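Local coordinates for N-(5'-phosphoribosyl)anthranilate isomerase (PDB 4WUI), which probably catalyses the third step of tryptophan biosynthesis, isomerising N-(5-phospho-beta-D-ribosyl)anthranilate to 1-(2-carboxyphenylamino)-1-deoxy-D-ribulose 5-phosphate, at residues Ile6-Leu11 / Ala191-Phe196; Asp57-Val62 / Arg102-Thr107; Asp69-Ala74 / Val93-Ala98; His136-Ala141 / Gly156-Asp161; Asp165-Thr170 / Gln198-Val203. All coordinates share one frame; numbering follows the deposited sequence.

Contact 1: residues Ile6-Leu11 / Ala191-Phe196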
# COMPACT_ATOMS: atom_id res chain seq x y z
N ILE A 6 -0.31 -8.65 1.70
CA ILE A 6 0.65 -7.76 2.37
C ILE A 6 1.41 -6.93 1.34
O ILE A 6 2.12 -7.49 0.50
CB ILE A 6 1.65 -8.53 3.23
CG1 ILE A 6 0.93 -9.30 4.35
CG2 ILE A 6 2.69 -7.58 3.79
CD1 ILE A 6 1.82 -10.25 5.16
N LYS A 7 1.24 -5.62 1.43
CA LYS A 7 2.00 -4.67 0.63
C LYS A 7 2.96 -3.89 1.51
O LYS A 7 2.56 -3.35 2.54
CB LYS A 7 1.06 -3.68 -0.07
CG LYS A 7 1.84 -2.62 -0.86
CD LYS A 7 0.96 -1.94 -1.88
CE LYS A 7 1.47 -0.63 -2.35
NZ LYS A 7 1.03 0.49 -1.48
N VAL A 8 4.21 -3.81 1.07
CA VAL A 8 5.18 -2.89 1.65
C VAL A 8 5.32 -1.75 0.65
O VAL A 8 5.60 -1.96 -0.53
CB VAL A 8 6.53 -3.56 1.91
CG1 VAL A 8 7.41 -2.58 2.65
CG2 VAL A 8 6.33 -4.86 2.71
N CYS A 9 5.08 -0.53 1.14
CA CYS A 9 5.04 0.63 0.28
C CYS A 9 6.26 1.51 0.47
O CYS A 9 6.82 1.59 1.54
CB CYS A 9 3.77 1.44 0.54
SG CYS A 9 3.39 2.55 -0.84
N GLY A 10 6.64 2.23 -0.57
CA GLY A 10 7.70 3.20 -0.43
C GLY A 10 9.09 2.62 -0.32
O GLY A 10 9.90 3.11 0.47
N LEU A 11 9.40 1.61 -1.14
CA LEU A 11 10.75 1.06 -1.18
C LEU A 11 11.60 1.87 -2.13
O LEU A 11 11.13 2.38 -3.14
CB LEU A 11 10.73 -0.40 -1.60
CG LEU A 11 10.43 -1.40 -0.44
CD1 LEU A 11 9.10 -1.24 0.18
CD2 LEU A 11 10.66 -2.82 -0.91
N ALA A 191 15.11 -6.13 8.72
CA ALA A 191 14.65 -6.83 9.92
C ALA A 191 13.21 -6.47 10.26
O ALA A 191 12.46 -7.34 10.71
CB ALA A 191 15.56 -6.52 11.10
N LYS A 192 12.83 -5.21 10.08
CA LYS A 192 11.46 -4.82 10.35
C LYS A 192 10.49 -5.42 9.33
O LYS A 192 9.37 -5.77 9.69
CB LYS A 192 11.29 -3.30 10.41
CG LYS A 192 11.97 -2.68 11.62
CD LYS A 192 11.72 -1.19 11.66
CE LYS A 192 12.32 -0.55 12.88
NZ LYS A 192 11.88 0.86 12.97
N ILE A 193 10.89 -5.49 8.06
CA ILE A 193 10.04 -6.15 7.07
C ILE A 193 9.79 -7.59 7.45
O ILE A 193 8.65 -8.06 7.44
CB ILE A 193 10.66 -6.02 5.64
CG1 ILE A 193 10.57 -4.55 5.15
CG2 ILE A 193 9.98 -6.96 4.66
CD1 ILE A 193 11.39 -4.29 3.91
N ALA A 194 10.85 -8.30 7.81
CA ALA A 194 10.72 -9.69 8.20
C ALA A 194 9.81 -9.83 9.42
O ALA A 194 8.93 -10.71 9.48
CB ALA A 194 12.08 -10.32 8.46
N ALA A 195 10.02 -8.97 10.40
CA ALA A 195 9.23 -9.02 11.65
C ALA A 195 7.76 -8.72 11.37
O ALA A 195 6.86 -9.36 11.95
CB ALA A 195 9.79 -8.04 12.65
N PHE A 196 7.49 -7.74 10.52
CA PHE A 196 6.14 -7.37 10.18
C PHE A 196 5.40 -8.55 9.57
O PHE A 196 4.26 -8.86 9.95
CB PHE A 196 6.15 -6.20 9.19
CG PHE A 196 4.79 -5.68 8.86
CD1 PHE A 196 4.19 -4.72 9.67
CD2 PHE A 196 4.05 -6.18 7.80
CE1 PHE A 196 2.93 -4.24 9.39
CE2 PHE A 196 2.78 -5.69 7.52
CZ PHE A 196 2.23 -4.73 8.33

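Contact 2: residues Asp57-Val62 / Arg102-Thr107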
# COMPACT_ATOMS: atom_id res chain seq x y z
N ASP A 57 3.24 -8.09 -6.92
CA ASP A 57 2.66 -7.01 -7.68
C ASP A 57 3.46 -5.73 -7.43
O ASP A 57 3.62 -5.31 -6.28
CB ASP A 57 1.20 -6.78 -7.22
CG ASP A 57 0.24 -7.88 -7.61
OD1 ASP A 57 0.45 -8.50 -8.66
OD2 ASP A 57 -0.76 -8.08 -6.89
N THR A 58 3.94 -5.11 -8.49
CA THR A 58 4.59 -3.82 -8.37
C THR A 58 3.55 -2.71 -8.54
O THR A 58 2.66 -2.78 -9.39
CB THR A 58 5.70 -3.69 -9.41
OG1 THR A 58 5.15 -3.86 -10.71
CG2 THR A 58 6.83 -4.67 -9.15
N VAL A 59 3.67 -1.68 -7.71
CA VAL A 59 2.67 -0.64 -7.62
C VAL A 59 3.35 0.71 -7.72
O VAL A 59 4.23 1.04 -6.93
CB VAL A 59 1.90 -0.73 -6.27
CG1 VAL A 59 0.77 0.29 -6.25
CG2 VAL A 59 1.38 -2.14 -6.02
N LEU A 60 2.93 1.52 -8.70
CA LEU A 60 3.33 2.92 -8.80
C LEU A 60 2.37 3.72 -7.96
O LEU A 60 1.16 3.69 -8.19
CB LEU A 60 3.29 3.39 -10.25
CG LEU A 60 3.54 4.88 -10.44
CD1 LEU A 60 4.98 5.24 -10.03
CD2 LEU A 60 3.31 5.30 -11.87
N VAL A 61 2.90 4.45 -6.98
CA VAL A 61 2.09 5.23 -6.05
C VAL A 61 2.28 6.71 -6.33
O VAL A 61 3.40 7.21 -6.22
CB VAL A 61 2.46 4.89 -4.59
CG1 VAL A 61 1.64 5.68 -3.63
CG2 VAL A 61 2.36 3.40 -4.32
N VAL A 62 1.21 7.40 -6.74
CA VAL A 62 1.27 8.82 -7.06
C VAL A 62 0.31 9.62 -6.19
O VAL A 62 -0.65 9.09 -5.62
CB VAL A 62 0.97 9.08 -8.56
CG1 VAL A 62 2.08 8.52 -9.42
CG2 VAL A 62 -0.38 8.46 -8.96
N ARG A 102 -5.19 -2.11 -13.78
CA ARG A 102 -5.28 -2.28 -12.33
C ARG A 102 -5.05 -0.95 -11.66
O ARG A 102 -3.93 -0.45 -11.66
CB ARG A 102 -4.27 -3.31 -11.83
CG ARG A 102 -4.35 -4.67 -12.52
CD ARG A 102 -3.38 -5.67 -11.93
NE ARG A 102 -3.77 -6.00 -10.58
CZ ARG A 102 -2.99 -6.67 -9.75
NH1 ARG A 102 -1.82 -7.16 -10.14
NH2 ARG A 102 -3.37 -6.85 -8.50
N VAL A 103 -6.12 -0.36 -11.13
CA VAL A 103 -6.09 0.93 -10.45
C VAL A 103 -6.59 0.78 -9.04
O VAL A 103 -7.64 0.16 -8.80
CB VAL A 103 -6.88 2.00 -11.23
CG1 VAL A 103 -6.95 3.31 -10.46
CG2 VAL A 103 -6.28 2.18 -12.63
N TRP A 104 -5.83 1.31 -8.08
CA TRP A 104 -6.20 1.31 -6.67
C TRP A 104 -6.51 2.75 -6.25
O TRP A 104 -5.81 3.67 -6.63
CB TRP A 104 -5.10 0.72 -5.80
CG TRP A 104 -4.82 -0.72 -6.03
CD1 TRP A 104 -5.44 -1.58 -6.88
CD2 TRP A 104 -3.85 -1.49 -5.34
NE1 TRP A 104 -4.90 -2.83 -6.78
CE2 TRP A 104 -3.93 -2.81 -5.82
CE3 TRP A 104 -2.90 -1.17 -4.37
CZ2 TRP A 104 -3.06 -3.81 -5.39
CZ3 TRP A 104 -2.07 -2.18 -3.93
CH2 TRP A 104 -2.14 -3.47 -4.44
N ARG A 105 -7.59 2.89 -5.49
CA ARG A 105 -8.08 4.13 -4.93
C ARG A 105 -7.63 4.15 -3.45
O ARG A 105 -7.98 3.28 -2.69
CB ARG A 105 -9.65 4.23 -5.11
CG ARG A 105 -10.30 5.47 -4.53
CD ARG A 105 -11.70 5.72 -5.01
NE ARG A 105 -12.67 4.72 -4.60
CZ ARG A 105 -13.49 4.81 -3.56
NH1 ARG A 105 -13.42 5.80 -2.70
NH2 ARG A 105 -14.33 3.82 -3.34
N ALA A 106 -6.80 5.08 -3.03
CA ALA A 106 -6.47 5.26 -1.63
C ALA A 106 -7.28 6.43 -1.04
O ALA A 106 -7.54 7.42 -1.72
CB ALA A 106 -4.96 5.51 -1.45
N THR A 107 -7.67 6.29 0.23
CA THR A 107 -8.38 7.34 0.94
C THR A 107 -8.16 7.20 2.43
O THR A 107 -7.51 6.28 2.90
CB THR A 107 -9.89 7.29 0.66
OG1 THR A 107 -10.52 8.48 1.17
CG2 THR A 107 -10.55 6.05 1.24

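Contact 3: residues Asp69-Ala74 / Val93-Ala98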
# COMPACT_ATOMS: atom_id res chain seq x y z
N ASP A 69 -0.33 11.99 -17.01
CA ASP A 69 1.09 11.74 -16.80
C ASP A 69 1.32 10.51 -15.91
O ASP A 69 2.27 9.76 -16.14
CB ASP A 69 1.76 12.94 -16.15
CG ASP A 69 1.91 14.13 -17.07
OD1 ASP A 69 1.60 14.04 -18.28
OD2 ASP A 69 2.44 15.15 -16.57
N ALA A 70 0.46 10.33 -14.92
CA ALA A 70 0.57 9.17 -14.06
C ALA A 70 0.35 7.89 -14.83
O ALA A 70 1.05 6.89 -14.63
CB ALA A 70 -0.39 9.27 -12.89
N LEU A 71 -0.63 7.91 -15.73
CA LEU A 71 -0.88 6.77 -16.61
C LEU A 71 0.32 6.49 -17.49
O LEU A 71 0.74 5.34 -17.65
CB LEU A 71 -2.12 7.04 -17.46
CG LEU A 71 -3.44 6.86 -16.73
CD1 LEU A 71 -4.56 7.52 -17.52
CD2 LEU A 71 -3.74 5.39 -16.51
N ALA A 72 0.88 7.53 -18.09
CA ALA A 72 2.06 7.37 -18.94
C ALA A 72 3.22 6.76 -18.16
O ALA A 72 3.95 5.90 -18.68
CB ALA A 72 2.46 8.70 -19.57
N LEU A 73 3.38 7.20 -16.91
CA LEU A 73 4.46 6.69 -16.07
C LEU A 73 4.21 5.23 -15.66
O LEU A 73 5.14 4.42 -15.62
CB LEU A 73 4.60 7.57 -14.83
CG LEU A 73 5.77 7.23 -13.91
CD1 LEU A 73 7.10 7.33 -14.63
CD2 LEU A 73 5.75 8.19 -12.74
N ALA A 74 2.96 4.88 -15.39
CA ALA A 74 2.65 3.49 -15.09
C ALA A 74 3.00 2.60 -16.26
O ALA A 74 3.57 1.52 -16.09
CB ALA A 74 1.18 3.33 -14.72
N VAL A 93 -9.98 8.87 -10.88
CA VAL A 93 -9.88 7.45 -10.61
C VAL A 93 -10.49 6.67 -11.78
O VAL A 93 -9.89 5.72 -12.30
CB VAL A 93 -10.54 7.06 -9.29
CG1 VAL A 93 -10.56 5.55 -9.11
CG2 VAL A 93 -9.86 7.75 -8.12
N ALA A 94 -11.68 7.08 -12.24
CA ALA A 94 -12.37 6.36 -13.30
C ALA A 94 -11.69 6.57 -14.66
O ALA A 94 -11.69 5.67 -15.49
CB ALA A 94 -13.82 6.77 -13.34
N TYR A 95 -11.15 7.76 -14.88
CA TYR A 95 -10.39 8.04 -16.10
C TYR A 95 -9.24 7.04 -16.19
O TYR A 95 -9.00 6.42 -17.24
CB TYR A 95 -9.87 9.48 -16.04
CG TYR A 95 -9.03 9.90 -17.22
CD1 TYR A 95 -9.61 10.49 -18.34
CD2 TYR A 95 -7.66 9.75 -17.21
CE1 TYR A 95 -8.85 10.88 -19.43
CE2 TYR A 95 -6.89 10.14 -18.30
CZ TYR A 95 -7.48 10.71 -19.39
OH TYR A 95 -6.68 11.09 -20.45
N ALA A 96 -8.52 6.87 -15.08
CA ALA A 96 -7.43 5.91 -15.03
C ALA A 96 -7.90 4.47 -15.17
O ALA A 96 -7.30 3.68 -15.89
CB ALA A 96 -6.63 6.10 -13.75
N ALA A 97 -9.00 4.12 -14.49
CA ALA A 97 -9.49 2.75 -14.53
C ALA A 97 -9.89 2.32 -15.94
O ALA A 97 -9.78 1.15 -16.27
CB ALA A 97 -10.63 2.56 -13.55
N ALA A 98 -10.35 3.25 -16.76
CA ALA A 98 -10.70 2.91 -18.13
C ALA A 98 -9.47 2.68 -19.00
O ALA A 98 -9.56 2.04 -20.07
CB ALA A 98 -11.58 3.99 -18.75

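Contact 4: residues His136-Ala141 / Gly156-Asp161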
# COMPACT_ATOMS: atom_id res chain seq x y z
N HIS A 136 -2.39 1.95 23.32
CA HIS A 136 -1.66 0.71 23.65
C HIS A 136 -2.17 -0.46 22.84
O HIS A 136 -1.41 -1.41 22.54
CB HIS A 136 -1.82 0.39 25.14
CG HIS A 136 -0.97 1.22 26.05
ND1 HIS A 136 -0.04 2.12 25.57
CD2 HIS A 136 -0.90 1.27 27.39
CE1 HIS A 136 0.56 2.71 26.60
NE2 HIS A 136 0.05 2.21 27.71
N THR A 137 -3.46 -0.44 22.51
CA THR A 137 -4.06 -1.48 21.71
C THR A 137 -4.81 -0.87 20.52
O THR A 137 -5.21 0.29 20.58
CB THR A 137 -5.00 -2.41 22.56
OG1 THR A 137 -6.11 -1.66 23.06
CG2 THR A 137 -4.24 -3.04 23.74
N TRP A 138 -4.98 -1.65 19.46
CA TRP A 138 -5.52 -1.18 18.19
C TRP A 138 -6.98 -0.79 18.35
O TRP A 138 -7.79 -1.58 18.85
CB TRP A 138 -5.39 -2.29 17.15
CG TRP A 138 -5.93 -1.94 15.82
CD1 TRP A 138 -7.14 -2.37 15.29
CD2 TRP A 138 -5.34 -1.09 14.84
NE1 TRP A 138 -7.31 -1.84 14.04
CE2 TRP A 138 -6.22 -1.06 13.73
CE3 TRP A 138 -4.14 -0.37 14.77
CZ2 TRP A 138 -5.92 -0.32 12.57
CZ3 TRP A 138 -3.84 0.35 13.62
CH2 TRP A 138 -4.73 0.37 12.55
N ASP A 139 -7.36 0.41 17.88
CA ASP A 139 -8.71 0.90 18.07
C ASP A 139 -9.61 0.35 16.97
O ASP A 139 -9.91 1.04 15.99
CB ASP A 139 -8.76 2.42 18.11
CG ASP A 139 -10.14 2.93 18.45
OD1 ASP A 139 -11.07 2.12 18.72
OD2 ASP A 139 -10.28 4.15 18.48
N PHE A 140 -10.05 -0.89 17.14
CA PHE A 140 -10.84 -1.52 16.10
C PHE A 140 -12.20 -0.85 15.92
O PHE A 140 -12.83 -1.01 14.87
CB PHE A 140 -10.95 -3.04 16.24
CG PHE A 140 -11.62 -3.54 17.51
CD1 PHE A 140 -13.01 -3.76 17.54
CD2 PHE A 140 -10.86 -3.93 18.61
CE1 PHE A 140 -13.59 -4.34 18.66
CE2 PHE A 140 -11.45 -4.51 19.73
CZ PHE A 140 -12.82 -4.70 19.76
N ALA A 141 -12.64 -0.05 16.89
CA ALA A 141 -13.87 0.70 16.74
C ALA A 141 -13.80 1.72 15.63
O ALA A 141 -14.84 2.14 15.11
CB ALA A 141 -14.26 1.38 18.01
N GLY A 156 -2.47 2.45 8.43
CA GLY A 156 -2.62 3.45 9.47
C GLY A 156 -1.54 3.30 10.50
O GLY A 156 -1.80 2.92 11.65
N GLY A 157 -0.30 3.61 10.13
CA GLY A 157 0.76 3.48 11.08
C GLY A 157 0.94 2.05 11.56
O GLY A 157 1.30 1.81 12.71
N LEU A 158 0.73 1.07 10.69
CA LEU A 158 0.98 -0.31 11.06
C LEU A 158 2.47 -0.51 11.28
O LEU A 158 3.32 0.02 10.56
CB LEU A 158 0.45 -1.27 10.01
CG LEU A 158 -1.08 -1.24 9.82
CD1 LEU A 158 -1.45 -2.19 8.68
CD2 LEU A 158 -1.81 -1.63 11.10
N THR A 159 2.79 -1.35 12.26
CA THR A 159 4.15 -1.69 12.64
C THR A 159 4.21 -3.16 13.01
O THR A 159 3.18 -3.78 13.25
CB THR A 159 4.61 -0.88 13.86
OG1 THR A 159 3.85 -1.34 14.99
CG2 THR A 159 4.44 0.61 13.67
N PRO A 160 5.43 -3.72 13.15
CA PRO A 160 5.49 -5.09 13.67
C PRO A 160 4.86 -5.19 15.06
O PRO A 160 4.42 -6.28 15.43
CB PRO A 160 7.00 -5.40 13.70
CG PRO A 160 7.56 -4.50 12.64
CD PRO A 160 6.74 -3.23 12.73
N ASP A 161 4.85 -4.11 15.84
CA ASP A 161 4.31 -4.13 17.19
C ASP A 161 2.80 -4.13 17.26
O ASP A 161 2.26 -4.62 18.26
CB ASP A 161 4.84 -2.93 17.98
CG ASP A 161 6.28 -3.07 18.38
OD1 ASP A 161 6.76 -4.19 18.56
OD2 ASP A 161 6.97 -2.03 18.55

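Contact 5: residues Asp165-Thr170 / Gln198-Val203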
# COMPACT_ATOMS: atom_id res chain seq x y z
N ASP A 165 -2.42 -7.41 16.38
CA ASP A 165 -3.62 -6.86 17.02
C ASP A 165 -4.56 -6.32 15.94
O ASP A 165 -5.75 -6.68 15.91
CB ASP A 165 -3.14 -5.78 17.99
CG ASP A 165 -4.23 -5.22 18.91
OD1 ASP A 165 -5.38 -5.71 18.93
OD2 ASP A 165 -3.87 -4.26 19.64
N ALA A 166 -4.05 -5.48 15.04
CA ALA A 166 -4.86 -4.90 14.00
C ALA A 166 -5.54 -5.97 13.14
O ALA A 166 -6.74 -5.89 12.85
CB ALA A 166 -4.04 -3.97 13.09
N ILE A 167 -4.78 -6.97 12.70
CA ILE A 167 -5.35 -8.01 11.84
C ILE A 167 -6.35 -8.86 12.60
O ILE A 167 -7.39 -9.22 12.09
CB ILE A 167 -4.24 -8.88 11.21
CG1 ILE A 167 -3.50 -8.03 10.13
CG2 ILE A 167 -4.81 -10.17 10.59
CD1 ILE A 167 -2.29 -8.72 9.58
N THR A 168 -6.02 -9.21 13.84
CA THR A 168 -6.92 -10.06 14.62
C THR A 168 -8.27 -9.40 14.84
O THR A 168 -9.33 -10.03 14.72
CB THR A 168 -6.26 -10.40 15.98
OG1 THR A 168 -5.08 -11.18 15.78
CG2 THR A 168 -7.19 -11.21 16.86
N THR A 169 -8.24 -8.11 15.16
CA THR A 169 -9.45 -7.39 15.55
C THR A 169 -10.24 -6.85 14.37
O THR A 169 -11.46 -6.79 14.45
CB THR A 169 -9.18 -6.28 16.57
OG1 THR A 169 -8.33 -5.28 15.99
CG2 THR A 169 -8.57 -6.83 17.86
N THR A 170 -9.56 -6.44 13.30
CA THR A 170 -10.19 -5.80 12.17
C THR A 170 -10.38 -6.75 10.95
O THR A 170 -11.22 -6.48 10.10
CB THR A 170 -9.42 -4.49 11.79
OG1 THR A 170 -9.63 -3.54 12.85
CG2 THR A 170 -9.90 -3.84 10.56
N GLN A 198 6.16 -11.75 9.75
CA GLN A 198 6.01 -12.82 10.73
C GLN A 198 4.82 -12.54 11.63
O GLN A 198 4.00 -13.41 11.89
CB GLN A 198 7.28 -12.96 11.56
CG GLN A 198 7.16 -14.04 12.61
CD GLN A 198 8.46 -14.22 13.35
OE1 GLN A 198 9.49 -14.47 12.74
NE2 GLN A 198 8.42 -14.11 14.66
N ALA A 199 4.72 -11.34 12.15
CA ALA A 199 3.63 -10.97 13.04
C ALA A 199 2.28 -11.08 12.33
O ALA A 199 1.30 -11.60 12.89
CB ALA A 199 3.83 -9.56 13.58
N ALA A 200 2.22 -10.60 11.09
CA ALA A 200 0.97 -10.56 10.34
C ALA A 200 0.51 -12.00 9.99
O ALA A 200 -0.67 -12.32 10.13
CB ALA A 200 1.14 -9.74 9.09
N ARG A 201 1.41 -12.84 9.51
CA ARG A 201 1.06 -14.19 9.10
C ARG A 201 0.84 -15.11 10.27
O ARG A 201 0.17 -16.14 10.15
CB ARG A 201 2.13 -14.78 8.21
CG ARG A 201 2.04 -14.16 6.89
CD ARG A 201 2.81 -14.95 5.86
NE ARG A 201 2.61 -14.29 4.59
CZ ARG A 201 3.57 -14.01 3.72
NH1 ARG A 201 4.85 -14.40 3.89
NH2 ARG A 201 3.22 -13.36 2.63
N GLY A 202 1.38 -14.75 11.42
CA GLY A 202 1.23 -15.56 12.59
C GLY A 202 -0.18 -15.53 13.12
O GLY A 202 -0.51 -16.38 13.93
N VAL A 203 -1.00 -14.59 12.67
CA VAL A 203 -2.39 -14.53 13.10
C VAL A 203 -3.12 -15.74 12.55
O VAL A 203 -3.73 -16.48 13.30
CB VAL A 203 -3.09 -13.21 12.69
CG1 VAL A 203 -4.57 -13.24 13.10
CG2 VAL A 203 -2.37 -12.01 13.30

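Contact 1: residues Ile6-Leu11 / Ala191-Phe196
K7 NZ is gripped twice, by a salt bridge to D176 OD1 and a hydrogen bond to Q83 OE1, and this lysine sits on the strand between I6 and V8, the two residues that meet F196 and I193 of the helix. Its side chain turns away from the helix, which leaves the strand apolar toward the helix, with the charged K7 on the barrel-interior side. There is no polar bond across the contact itself: the two segments bury 172 Å² between them, nearly all of it from I6, V8, I193 and F196. The F196 side chain leaves with CG anti to the backbone N (chi1 -175°), which sends the ring out toward the strand. The I6 methyl CG2 sits at the edge of that ring, near its plane, 4.2 Å from F196 CE2, and the two side chains run antiparallel past one another. One turn earlier in the helix, I193 faces V8, with I193 CG1 4.5 Å from V8 CG1. V8 is modelled in two conformers, so this loose touch is less certain than the one at the ring. V175 and V177 also touch F196, so the ring packs against strand 174-177 as well as strand 5-8. Within the closed barrel, strand 5-8 bonds through its backbone to strand 27-32 on one flank and to strand 174-177 on the other, and helix 190-204 packs against its outer face.

Contact 2: residues Asp57-Val62 / Arg102-Thr107
D57 and R102 form a salt bridge in this TIM barrel, linking the start of strand 57-62 to the residue just ahead of strand 103-108, with strand 81-84 lying between them in the sheet. R102 NH1 donates to D57 OD1 at 3.0 Å with an N-H...O angle of 159°. The acceptor lies at the guanidinium edge, in its plane, but NH1 comes to OD1 from above the carboxylate plane, because the two flat groups stand 79° apart. A bend in the arginine chain (chi3 67°) carries the guanidinium over to the aspartate. The second bond, from R102 NH2 to D57 OD2, is weak at 3.3 Å, and both atoms have other partners: NH2 forms a salt bridge with E123 OE2, and OD2 is hydrogen-bonded to Y5 OH. E123 OE2 also takes the indole NE1 of W104, so one carboxylate oxygen serves both R102 and W104. This polar cluster closes the end of the barrel where the strands begin, opposite the end that carries the active site in this fold. Inside it the contact turns apolar: V59 CG2 lies beside the outer carbons of the indole, 4.0 Å from W104 CZ3 and 4.1 Å from W104 CH2.

Contact 3: residues Asp69-Ala74 / Val93-Ala98
The ring of Y95 is the one flat side chain to meet the opposite helix, and it does so through CD2 and CE2. The L71 methyl CD1 approaches there at a slant, 3.6 Å from Y95 CE2 and 3.8 Å from Y95 CD2. The same ring makes a cation-pi contact with R99, whose NH1 also hydrogen-bonds to the carbonyl O of Y95, so the arginine holds both the ring and the backbone of its own helix. Y95 does not leave its helix pointing straight at the neighbour; with CG anti to the backbone N (chi1 179°) the ring stands out roughly at right angles to its helix axis and leans toward L71. L71 itself points directly across and forks over the other helix. While CD1 goes to the tyrosine, the second methyl, CD2, settles over the backbone of A96, 4.0 Å from both A96 O and A96 CA and 4.1 Å from A96 CB. The methyl of A96 is small enough to let the helices close in, with the CA atoms of L71 and A96 6.8 Å apart. There are no hydrogen bonds across, and the 121 Å² buried is apolar packing. I67, a turn before L71, also touches Y95 and A96 and extends the same seam. On the barrel side, L71 reaches L82 and F100, and A70 rests on V62. The pair are neighbouring helices of the outer layer of a (beta/alpha)8 (TIM) barrel, joined through strand 81-84.

Contact 4: residues His136-Ala141 / Gly156-Asp161
G156 presents its carbonyl O to the edge of the W138 indole, in the plane of the ring, 3.8 Å from W138 CZ3 and 4.0 Å from W138 CH2. Its backbone is equally unusual, at phi 155° and psi 69°, a conformation that only glycine adopts with ease. These are two loops of the TIM barrel, one following strand 124-128 and the other leading from strand 152-155 into helix 163-170. The second loop runs Gly-Gly-Leu, and a citrate, probably from the crystallisation liquor, is hydrogen-bonded to G157 N. That is consistent with the anion-binding end of the barrel, where relatives hold the phosphate of their substrate. Helix 163-170 holds the buried W138 twice, the indole through NE1 to T170 OG1 and the main chain through N to D165 OD2. With CG anti to the backbone N (chi1 179°), the six-membered ring is carried over to the glycine loop. Beyond W138 the chain makes an inverse gamma turn centred on D139, with a weak 2.9 Å bond from F140 N to W138 O. L158 completes the contact, its methyl CD2 lying equally near two indole carbons, 3.8 Å from both W138 CZ3 and W138 CH2.

Contact 5: residues Asp165-Thr170 / Gln198-Val203
I167 points from its helix straight at helix 198-203, and its branches divide the work from CB outward. At CB the chain splits. CG2, anti to the backbone N, turns to V203, 4.0 Å from V203 CG1 and 4.1 Å from V203 CB. The other branch, CG1, lies beside the backbone N (chi1 -72°) and carries the chain on extended, so that its tip, CD1, lands on the small side chain of A200, 3.6 Å from A200 CB and 3.8 Å from A200 CA. One isoleucine thereby fills the seam over about a turn of the partner helix. T168 meets V203 from another direction, with T168 OG1 3.4 Å from V203 CG1. That hydroxyl is not left to the valine, since it is hydrogen-bonded to O of A164 within its own helix. Nearby, O of D165 accepts from both N and OG1 of T169, the side-chain bond being 2.9 Å long, with OG1 standing above the carbonyl plane. The short helical segments run in nearly the same direction, with a crossing angle of -28°, and their axes approach to 9.1 Å. R201, turned away from this seam, binds O of A23 and O of H24. These are neighbouring helices of the outer layer, linked through barrel strand 174-177, the usual beta/alpha repeat of a TIM barrel.

How the contacts relate
Contact 2 spans the barrel interior and contact 1 lies just outside it; they touch where K7 meets V59 and W104. Contacts 1 and 4 are buried, while 2, 3 and 5 are only partly so, with exposed T168 at the edge of contact 5. Contacts 3 and 5 are seams between outer helices on opposite sides of the chain centre. Contact 3 lies over the strands of contact 2, whereas contact 5 shares helix 190-204 with contact 1. Contact 4 packs loops against contacts 1 and 5. Charged groups close the barrel end in contact 2, methyls and a ring fill contacts 1 and 3, aliphatic groups with one threonine hydroxyl fill contact 5, and contact 4 sets an indole against a carbonyl.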